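Local coordinates for probable disease resistance protein At5g66900 (Arabidopsis thaliana, PDB 7L7W), which probably acts in disease resistance as a plant helper immune receptor forming a calcium-permeable nonselective cation channel, of which this chain is the RPW8-like CC-R domain, at residues D29-F34 / D43-M48; K38-D43 / S98-K103. The protein carries 2 engineered substitutions. All coordinates share one frame; numbering follows the deposited sequence.

Both contacts are buried and both draw on helix 38-60, which offers successive turns to different neighbours in the four-helix bundle. Contact 1 joins it to helix 20-32, the preceding helix in the chain, while contact 2 joins it to helix 97-114, far along the sequence. Contact 1 is the nearer of the two to the centre of the chain, about 11 Å against 15 Å between centres. Its touching atoms are all aliphatic, methyls and one lysine methylene, whereas contact 2 adds a proline ring, a threonine methyl and a tyrosine hydroxyl. They share D43 and also meet directly, F34 CD2 lying 3.7 Å from L40 CD1. Neither has a hydrogen bond across its own two segments.

Contact 1. Residues D29-F34 / D43-M48; sequences DEAKKF and DLVSTM
No ring or other flat group enters the seam where A31 meets V45; methyl and methylene carbons do all the touching. Two flat groups of 29-34, the E30 carboxylate and the F34 ring, serve other partners: the carboxylate takes K33 NZ on the syn side of OE1 at 2.8 Å, 32° out of its plane, in a salt bridge three residues apart within the segment, and the ring meets that of F89 edge-to-face. At the seam itself, A31 CB points at the opposing helix and rests 3.6 Å from V45 CG1. The same V45 methyl lies 4.0 Å from K32 CG, so one branch of the valine is shared by two consecutive residues. K32 and V45 cross at about a right angle. M48 completes the patch: a bend at its last torsion (chi3 -64°) turns the methyl back, leaving CE 4.0 Å from A31 CB. Alanine suits the place because its lone methyl lets the backbones approach to 6.7 Å between A31 CA and V45 CA. V45 supplies a compact branched surface, and M48 a flexible one that also packs on L24, V27 and I28 of helix 20-32. Beyond the seam, S46 OG bonds to D43 O at 3.1 Å, on the same carbonyl face as T47 N. This is the close of a helical hairpin, its two arms running roughly antiparallel. With no polar bond between the segments, their own contact rests on buried hydrocarbon, while K32, its chain extended beyond CG, adds a salt bridge from NZ to E49, one residue further along helix 38-60.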
ATOM      1  N   ASP A  29     -19.858  -3.976  13.894  0.75 68.04           N
ATOM      2  CA  ASP A  29     -19.001  -5.025  14.430  0.75 66.11           C
ATOM      3  C   ASP A  29     -18.034  -5.547  13.383  0.75 65.74           C
ATOM      4  O   ASP A  29     -16.929  -5.984  13.727  0.75 66.78           O
ATOM      5  CB  ASP A  29     -19.851  -6.164  14.989  0.75 68.58           C
ATOM      6  CG  ASP A  29     -20.792  -5.700  16.089  0.75 70.63           C
ATOM      7  OD1 ASP A  29     -20.387  -4.825  16.895  0.75 66.60           O
ATOM      8  OD2 ASP A  29     -21.941  -6.199  16.125  0.75 67.88           O
ATOM      9  N   GLU A  30     -18.423  -5.506  12.105  1.00 65.38           N
ATOM     10  CA  GLU A  30     -17.507  -5.909  11.045  1.00 63.29           C
ATOM     11  C   GLU A  30     -16.461  -4.835  10.768  1.00 60.78           C
ATOM     12  O   GLU A  30     -15.304  -5.162  10.495  1.00 57.35           O
ATOM     13  CB  GLU A  30     -18.257  -6.246   9.754  1.00 64.89           C
ATOM     14  CG  GLU A  30     -19.059  -7.536   9.792  1.00 71.19           C
ATOM     15  CD  GLU A  30     -18.237  -8.774  10.113  1.00 84.16           C
ATOM     16  OE1 GLU A  30     -16.990  -8.780   9.906  1.00 88.71           O
ATOM     17  OE2 GLU A  30     -18.853  -9.750  10.599  1.00 90.74           O
ATOM     18  N   ALA A  31     -16.846  -3.556  10.799  1.00 61.23           N
ATOM     19  CA  ALA A  31     -15.872  -2.506  10.514  1.00 53.12           C
ATOM     20  C   ALA A  31     -14.836  -2.410  11.616  1.00 61.16           C
ATOM     21  O   ALA A  31     -13.656  -2.163  11.346  1.00 61.83           O
ATOM     22  CB  ALA A  31     -16.562  -1.160  10.348  1.00 53.15           C
ATOM     23  N   LYS A  32     -15.261  -2.592  12.871  1.00 64.79           N
ATOM     24  CA  LYS A  32     -14.349  -2.413  13.994  1.00 60.42           C
ATOM     25  C   LYS A  32     -13.143  -3.349  13.887  1.00 66.86           C
ATOM     26  O   LYS A  32     -12.043  -2.993  14.336  1.00 62.33           O
ATOM     27  CB  LYS A  32     -15.106  -2.619  15.308  1.00 58.52           C
ATOM     28  CG  LYS A  32     -15.698  -1.340  15.874  1.00 66.50           C
ATOM     29  CD  LYS A  32     -16.491  -1.611  17.148  1.00 74.43           C
ATOM     30  CE  LYS A  32     -17.047  -0.321  17.746  1.00 78.52           C
ATOM     31  NZ  LYS A  32     -18.066  -0.579  18.801  1.00 77.81           N
ATOM     32  N   LYS A  33     -13.317  -4.513  13.241  1.00 58.28           N
ATOM     33  CA  LYS A  33     -12.256  -5.514  13.158  1.00 56.73           C
ATOM     34  C   LYS A  33     -10.998  -4.980  12.465  1.00 68.70           C
ATOM     35  O   LYS A  33      -9.894  -5.453  12.752  1.00 78.31           O
ATOM     36  CB  LYS A  33     -12.768  -6.764  12.433  1.00 50.85           C
ATOM     37  CG  LYS A  33     -13.842  -7.550  13.179  1.00 58.27           C
ATOM     38  CD  LYS A  33     -14.287  -8.790  12.404  1.00 57.64           C
ATOM     39  CE  LYS A  33     -15.632  -9.334  12.908  1.00 75.93           C
ATOM     40  NZ  LYS A  33     -16.173 -10.404  12.000  1.00 78.78           N
ATOM     41  N   PHE A  34     -11.131  -4.006  11.561  1.00 66.93           N
ATOM     42  CA  PHE A  34      -9.983  -3.492  10.797  1.00 62.89           C
ATOM     43  C   PHE A  34      -9.327  -2.314  11.526  1.00 61.87           C
ATOM     44  O   PHE A  34      -9.265  -1.185  11.022  1.00 64.33           O
ATOM     45  CB  PHE A  34     -10.426  -3.101   9.382  1.00 58.73           C
ATOM     46  CG  PHE A  34     -11.065  -4.235   8.611  1.00 55.09           C
ATOM     47  CD1 PHE A  34     -10.327  -5.357   8.252  1.00 56.25           C
ATOM     48  CD2 PHE A  34     -12.393  -4.181   8.246  1.00 51.50           C
ATOM     49  CE1 PHE A  34     -10.924  -6.415   7.554  1.00 67.63           C
ATOM     50  CE2 PHE A  34     -12.995  -5.235   7.541  1.00 53.67           C
ATOM     51  CZ  PHE A  34     -12.268  -6.352   7.204  1.00 54.99           C
ATOM     52  N   ASP A  43     -13.162   6.408  11.821  1.00 62.31           N
ATOM     53  CA  ASP A  43     -14.051   7.422  11.253  1.00 68.38           C
ATOM     54  C   ASP A  43     -15.446   6.864  10.962  1.00 70.51           C
ATOM     55  O   ASP A  43     -16.466   7.432  11.394  1.00 73.76           O
ATOM     56  CB  ASP A  43     -13.421   8.003   9.991  1.00 59.10           C
ATOM     57  CG  ASP A  43     -12.103   8.692  10.276  1.00 80.08           C
ATOM     58  OD1 ASP A  43     -12.063   9.491  11.236  1.00 88.52           O
ATOM     59  OD2 ASP A  43     -11.098   8.420   9.569  1.00 88.32           O
ATOM     60  N   LEU A  44     -15.514   5.744  10.242  1.00 63.88           N
ATOM     61  CA  LEU A  44     -16.820   5.231   9.866  1.00 57.43           C
ATOM     62  C   LEU A  44     -17.561   4.659  11.072  1.00 66.40           C
ATOM     63  O   LEU A  44     -18.774   4.868  11.197  1.00 68.93           O
ATOM     64  CB  LEU A  44     -16.700   4.196   8.746  1.00 52.83           C
ATOM     65  CG  LEU A  44     -18.062   3.864   8.114  1.00 59.57           C
ATOM     66  CD1 LEU A  44     -18.703   5.019   7.284  1.00 53.38           C
ATOM     67  CD2 LEU A  44     -18.046   2.559   7.332  1.00 46.07           C
ATOM     68  N   VAL A  45     -16.873   3.962  11.989  1.00 59.59           N
ATOM     69  CA  VAL A  45     -17.644   3.436  13.112  1.00 65.82           C
ATOM     70  C   VAL A  45     -18.044   4.563  14.055  1.00 70.92           C
ATOM     71  O   VAL A  45     -19.083   4.472  14.714  1.00 70.49           O
ATOM     72  CB  VAL A  45     -16.937   2.307  13.888  1.00 59.81           C
ATOM     73  CG1 VAL A  45     -16.277   1.323  12.950  1.00 56.67           C
ATOM     74  CG2 VAL A  45     -16.010   2.860  14.926  1.00 66.33           C
ATOM     75  N   SER A  46     -17.286   5.660  14.109  1.00 63.80           N
ATOM     76  CA  SER A  46     -17.745   6.774  14.933  1.00 59.31           C
ATOM     77  C   SER A  46     -19.035   7.359  14.367  1.00 64.53           C
ATOM     78  O   SER A  46     -20.006   7.599  15.107  1.00 70.01           O
ATOM     79  CB  SER A  46     -16.676   7.855  15.042  1.00 60.45           C
ATOM     80  OG  SER A  46     -16.946   8.894  14.118  1.00 76.26           O
ATOM     81  N   THR A  47     -19.070   7.595  13.048  1.00 60.36           N
ATOM     82  CA  THR A  47     -20.307   8.085  12.455  1.00 64.08           C
ATOM     83  C   THR A  47     -21.452   7.097  12.651  1.00 63.16           C
ATOM     84  O   THR A  47     -22.564   7.490  13.019  1.00 62.25           O
ATOM     85  CB  THR A  47     -20.111   8.387  10.978  1.00 70.19           C
ATOM     86  OG1 THR A  47     -19.454   9.652  10.848  1.00 73.08           O
ATOM     87  CG2 THR A  47     -21.458   8.447  10.266  1.00 68.78           C
ATOM     88  N   MET A  48     -21.187   5.808  12.446  1.00 63.98           N
ATOM     89  CA  MET A  48     -22.237   4.804  12.583  1.00 67.34           C
ATOM     90  C   MET A  48     -22.714   4.670  14.030  1.00 65.52           C
ATOM     91  O   MET A  48     -23.878   4.339  14.268  1.00 67.60           O
ATOM     92  CB  MET A  48     -21.743   3.451  12.056  1.00 65.02           C
ATOM     93  CG  MET A  48     -21.642   3.379  10.523  1.00 66.67           C
ATOM     94  SD  MET A  48     -21.252   1.730   9.844  1.00 65.03           S
ATOM     95  CE  MET A  48     -19.601   1.411  10.493  1.00 67.70           C
TER

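Contact 2. Residues K38-D43 / S98-K103; sequences KPLSKD and SEYTRK. Engineered in segment 98-103: E99 (natural residue Lys).
K38 O, one residue before the P39 that faces T101, is gripped by two backbone amides: K42 N at 2.9 Å and D43 N at 3.0 Å. The second bond is that of a wider, pi-type turn over 39-43. Proline suits the first turn of helix 38-60, since it has no N-H to give, and its rigid ring projects toward the other helix. There P39 CG approaches T101 CG2 to 4.1 Å, the two side chains crossing obliquely. Threonine divides its work: CG2 lies anti to the backbone N and presents carbon to the proline, while OG1 turns beside that N and bonds to E97 O in its own helix, so a buried hydroxyl is satisfied without a partner across the seam. The backbones come nearest here, P39 CA and T101 CA being 6.9 Å apart.

The other half of the contact is L40 against Y100. With CG anti to the backbone N (chi1 178°), the tyrosine ring reaches out from its helix until OH lies 3.7 Å from L40 CD1, the two side chains crossing at about a right angle. That is packing of carbon beside oxygen; the hydroxyl's polar partner is A85 O. Leucine provides a branched end for the tyrosine and also packs on F34, F89 and V86. Engineered E99 takes no part in the seam and packs on A36 of the third subunit.

Within the four-helix bundle, helices 38-60 and 97-114 run in roughly the same direction here, with Y100 extending the contact to helix 70-88 through K88 and to F89 in the loop that follows.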
ATOM      1  N   LYS A  38      -7.879   3.234   9.569  1.00 60.29           N
ATOM      2  CA  LYS A  38      -8.646   4.160  10.396  1.00 60.35           C
ATOM      3  C   LYS A  38      -9.911   4.703   9.738  1.00 65.45           C
ATOM      4  O   LYS A  38     -10.903   4.904  10.452  1.00 63.57           O
ATOM      5  CB  LYS A  38      -7.762   5.323  10.845  1.00 63.90           C
ATOM      6  CG  LYS A  38      -6.603   4.890  11.750  1.00 66.60           C
ATOM      7  CD  LYS A  38      -7.019   3.800  12.717  1.00 61.30           C
ATOM      8  CE  LYS A  38      -5.955   3.575  13.777  1.00 60.36           C
ATOM      9  NZ  LYS A  38      -6.483   2.749  14.919  1.00 78.16           N
ATOM     10  N   PRO A  39      -9.937   4.983   8.419  1.00 64.76           N
ATOM     11  CA  PRO A  39     -11.212   5.408   7.802  1.00 54.25           C
ATOM     12  C   PRO A  39     -12.357   4.460   8.094  1.00 56.64           C
ATOM     13  O   PRO A  39     -13.513   4.895   8.185  1.00 57.51           O
ATOM     14  CB  PRO A  39     -10.888   5.444   6.302  1.00 60.04           C
ATOM     15  CG  PRO A  39      -9.422   5.759   6.253  1.00 58.75           C
ATOM     16  CD  PRO A  39      -8.822   5.049   7.451  1.00 56.04           C
ATOM     17  N   LEU A  40     -12.072   3.173   8.267  1.00 56.42           N
ATOM     18  CA  LEU A  40     -13.113   2.242   8.673  1.00 56.01           C
ATOM     19  C   LEU A  40     -13.309   2.253  10.190  1.00 63.55           C
ATOM     20  O   LEU A  40     -14.373   2.644  10.682  1.00 63.32           O
ATOM     21  CB  LEU A  40     -12.778   0.832   8.178  1.00 51.14           C
ATOM     22  CG  LEU A  40     -13.287   0.484   6.776  1.00 60.92           C
ATOM     23  CD1 LEU A  40     -13.009  -0.972   6.455  1.00 58.56           C
ATOM     24  CD2 LEU A  40     -14.788   0.787   6.626  1.00 59.94           C
ATOM     25  N   SER A  41     -12.279   1.851  10.946  1.00 63.94           N
ATOM     26  CA  SER A  41     -12.446   1.493  12.354  1.00 59.39           C
ATOM     27  C   SER A  41     -12.516   2.693  13.289  1.00 58.16           C
ATOM     28  O   SER A  41     -12.966   2.546  14.433  1.00 63.74           O
ATOM     29  CB  SER A  41     -11.308   0.578  12.801  1.00 55.39           C
ATOM     30  OG  SER A  41     -10.054   1.243  12.677  1.00 62.49           O
ATOM     31  N   LYS A  42     -12.081   3.866  12.845  1.00 58.30           N
ATOM     32  CA  LYS A  42     -12.253   5.064  13.652  1.00 60.02           C
ATOM     33  C   LYS A  42     -13.372   5.910  13.044  1.00 68.97           C
ATOM     34  O   LYS A  42     -14.437   6.066  13.652  1.00 73.37           O
ATOM     35  CB  LYS A  42     -10.939   5.847  13.746  1.00 59.91           C
ATOM     36  CG  LYS A  42     -10.729   6.637  15.037  1.00 68.77           C
ATOM     37  CD  LYS A  42      -9.781   7.827  14.800  1.00 70.95           C
ATOM     38  CE  LYS A  42     -10.097   8.486  13.453  1.00 80.65           C
ATOM     39  NZ  LYS A  42      -9.511   9.850  13.219  1.00 92.91           N
ATOM     40  N   ASP A  43     -13.162   6.408  11.821  1.00 62.31           N
ATOM     41  CA  ASP A  43     -14.051   7.422  11.253  1.00 68.38           C
ATOM     42  C   ASP A  43     -15.446   6.864  10.962  1.00 70.51           C
ATOM     43  O   ASP A  43     -16.466   7.432  11.394  1.00 73.76           O
ATOM     44  CB  ASP A  43     -13.421   8.003   9.991  1.00 59.10           C
ATOM     45  CG  ASP A  43     -12.103   8.692  10.276  1.00 80.08           C
ATOM     46  OD1 ASP A  43     -12.063   9.491  11.236  1.00 88.52           O
ATOM     47  OD2 ASP A  43     -11.098   8.420   9.569  1.00 88.32           O
ATOM     48  N   SER A  98      -6.755   5.129  -2.145  1.00 57.79           N
ATOM     49  CA  SER A  98      -7.415   6.427  -2.325  1.00 64.98           C
ATOM     50  C   SER A  98      -8.841   6.247  -2.823  1.00 66.81           C
ATOM     51  O   SER A  98      -9.795   6.783  -2.245  1.00 64.14           O
ATOM     52  CB  SER A  98      -6.634   7.304  -3.304  1.00 56.42           C
ATOM     53  OG  SER A  98      -5.236   7.112  -3.168  1.00 81.08           O
ATOM     54  N   GLU A  99      -9.008   5.444  -3.869  1.00 67.15           N
ATOM     55  CA  GLU A  99     -10.332   5.226  -4.428  1.00 61.99           C
ATOM     56  C   GLU A  99     -11.305   4.810  -3.342  1.00 64.77           C
ATOM     57  O   GLU A  99     -12.313   5.482  -3.075  1.00 64.80           O
ATOM     58  CB  GLU A  99     -10.247   4.145  -5.493  1.00 60.18           C
ATOM     59  CG  GLU A  99     -11.353   4.152  -6.479  1.00 70.48           C
ATOM     60  CD  GLU A  99     -11.168   3.060  -7.503  1.00 86.30           C
ATOM     61  OE1 GLU A  99     -11.386   1.877  -7.137  1.00 81.58           O
ATOM     62  OE2 GLU A  99     -10.775   3.388  -8.656  1.00 83.44           O
ATOM     63  N   TYR A 100     -10.970   3.708  -2.670  1.00 62.86           N
ATOM     64  CA  TYR A 100     -11.868   3.151  -1.677  1.00 58.09           C
ATOM     65  C   TYR A 100     -12.088   4.150  -0.561  1.00 60.56           C
ATOM     66  O   TYR A 100     -13.222   4.343  -0.103  1.00 60.69           O
ATOM     67  CB  TYR A 100     -11.293   1.845  -1.156  1.00 51.91           C
ATOM     68  CG  TYR A 100     -12.074   1.151  -0.073  1.00 61.43           C
ATOM     69  CD1 TYR A 100     -13.113   0.288  -0.383  1.00 60.35           C
ATOM     70  CD2 TYR A 100     -11.731   1.315   1.271  1.00 63.11           C
ATOM     71  CE1 TYR A 100     -13.812  -0.371   0.620  1.00 59.71           C
ATOM     72  CE2 TYR A 100     -12.413   0.663   2.268  1.00 55.32           C
ATOM     73  CZ  TYR A 100     -13.452  -0.180   1.946  1.00 58.94           C
ATOM     74  OH  TYR A 100     -14.140  -0.832   2.955  1.00 61.70           O
ATOM     75  N   THR A 101     -11.038   4.882  -0.186  1.00 57.57           N
ATOM     76  CA  THR A 101     -11.222   5.802   0.920  1.00 62.18           C
ATOM     77  C   THR A 101     -12.247   6.865   0.559  1.00 65.13           C
ATOM     78  O   THR A 101     -13.157   7.139   1.351  1.00 66.32           O
ATOM     79  CB  THR A 101      -9.893   6.407   1.331  1.00 58.36           C
ATOM     80  OG1 THR A 101      -9.020   5.347   1.737  1.00 68.60           O
ATOM     81  CG2 THR A 101     -10.090   7.328   2.519  1.00 58.77           C
ATOM     82  N   ARG A 102     -12.184   7.385  -0.675  1.00 69.30           N
ATOM     83  CA  ARG A 102     -13.167   8.379  -1.101  1.00 68.67           C
ATOM     84  C   ARG A 102     -14.574   7.814  -0.979  1.00 65.95           C
ATOM     85  O   ARG A 102     -15.454   8.444  -0.376  1.00 67.92           O
ATOM     86  CB  ARG A 102     -12.884   8.845  -2.538  1.00 64.79           C
ATOM     87  CG  ARG A 102     -11.592   9.664  -2.710  1.00 75.23           C
ATOM     88  CD  ARG A 102     -11.217  10.450  -1.436  1.00 86.01           C
ATOM     89  NE  ARG A 102      -9.802  10.841  -1.398  1.00103.43           N
ATOM     90  CZ  ARG A 102      -8.861  10.197  -0.711  1.00 96.33           C
ATOM     91  NH1 ARG A 102      -9.189   9.133   0.003  1.00 85.65           N
ATOM     92  NH2 ARG A 102      -7.595  10.611  -0.730  1.00104.04           N
ATOM     93  N   LYS A 103     -14.775   6.584  -1.464  1.00 64.01           N
ATOM     94  CA  LYS A 103     -16.071   5.921  -1.336  1.00 55.62           C
ATOM     95  C   LYS A 103     -16.501   5.853   0.132  1.00 65.34           C
ATOM     96  O   LYS A 103     -17.602   6.288   0.494  1.00 66.02           O
ATOM     97  CB  LYS A 103     -15.952   4.536  -1.969  1.00 59.63           C
ATOM     98  CG  LYS A 103     -17.180   3.676  -2.090  1.00 71.85           C
ATOM     99  CD  LYS A 103     -16.836   2.375  -2.867  1.00 81.83           C
ATOM    100  CE  LYS A 103     -15.829   2.653  -4.015  1.00 82.35           C
ATOM    101  NZ  LYS A 103     -15.974   1.769  -5.227  1.00 79.91           N
TER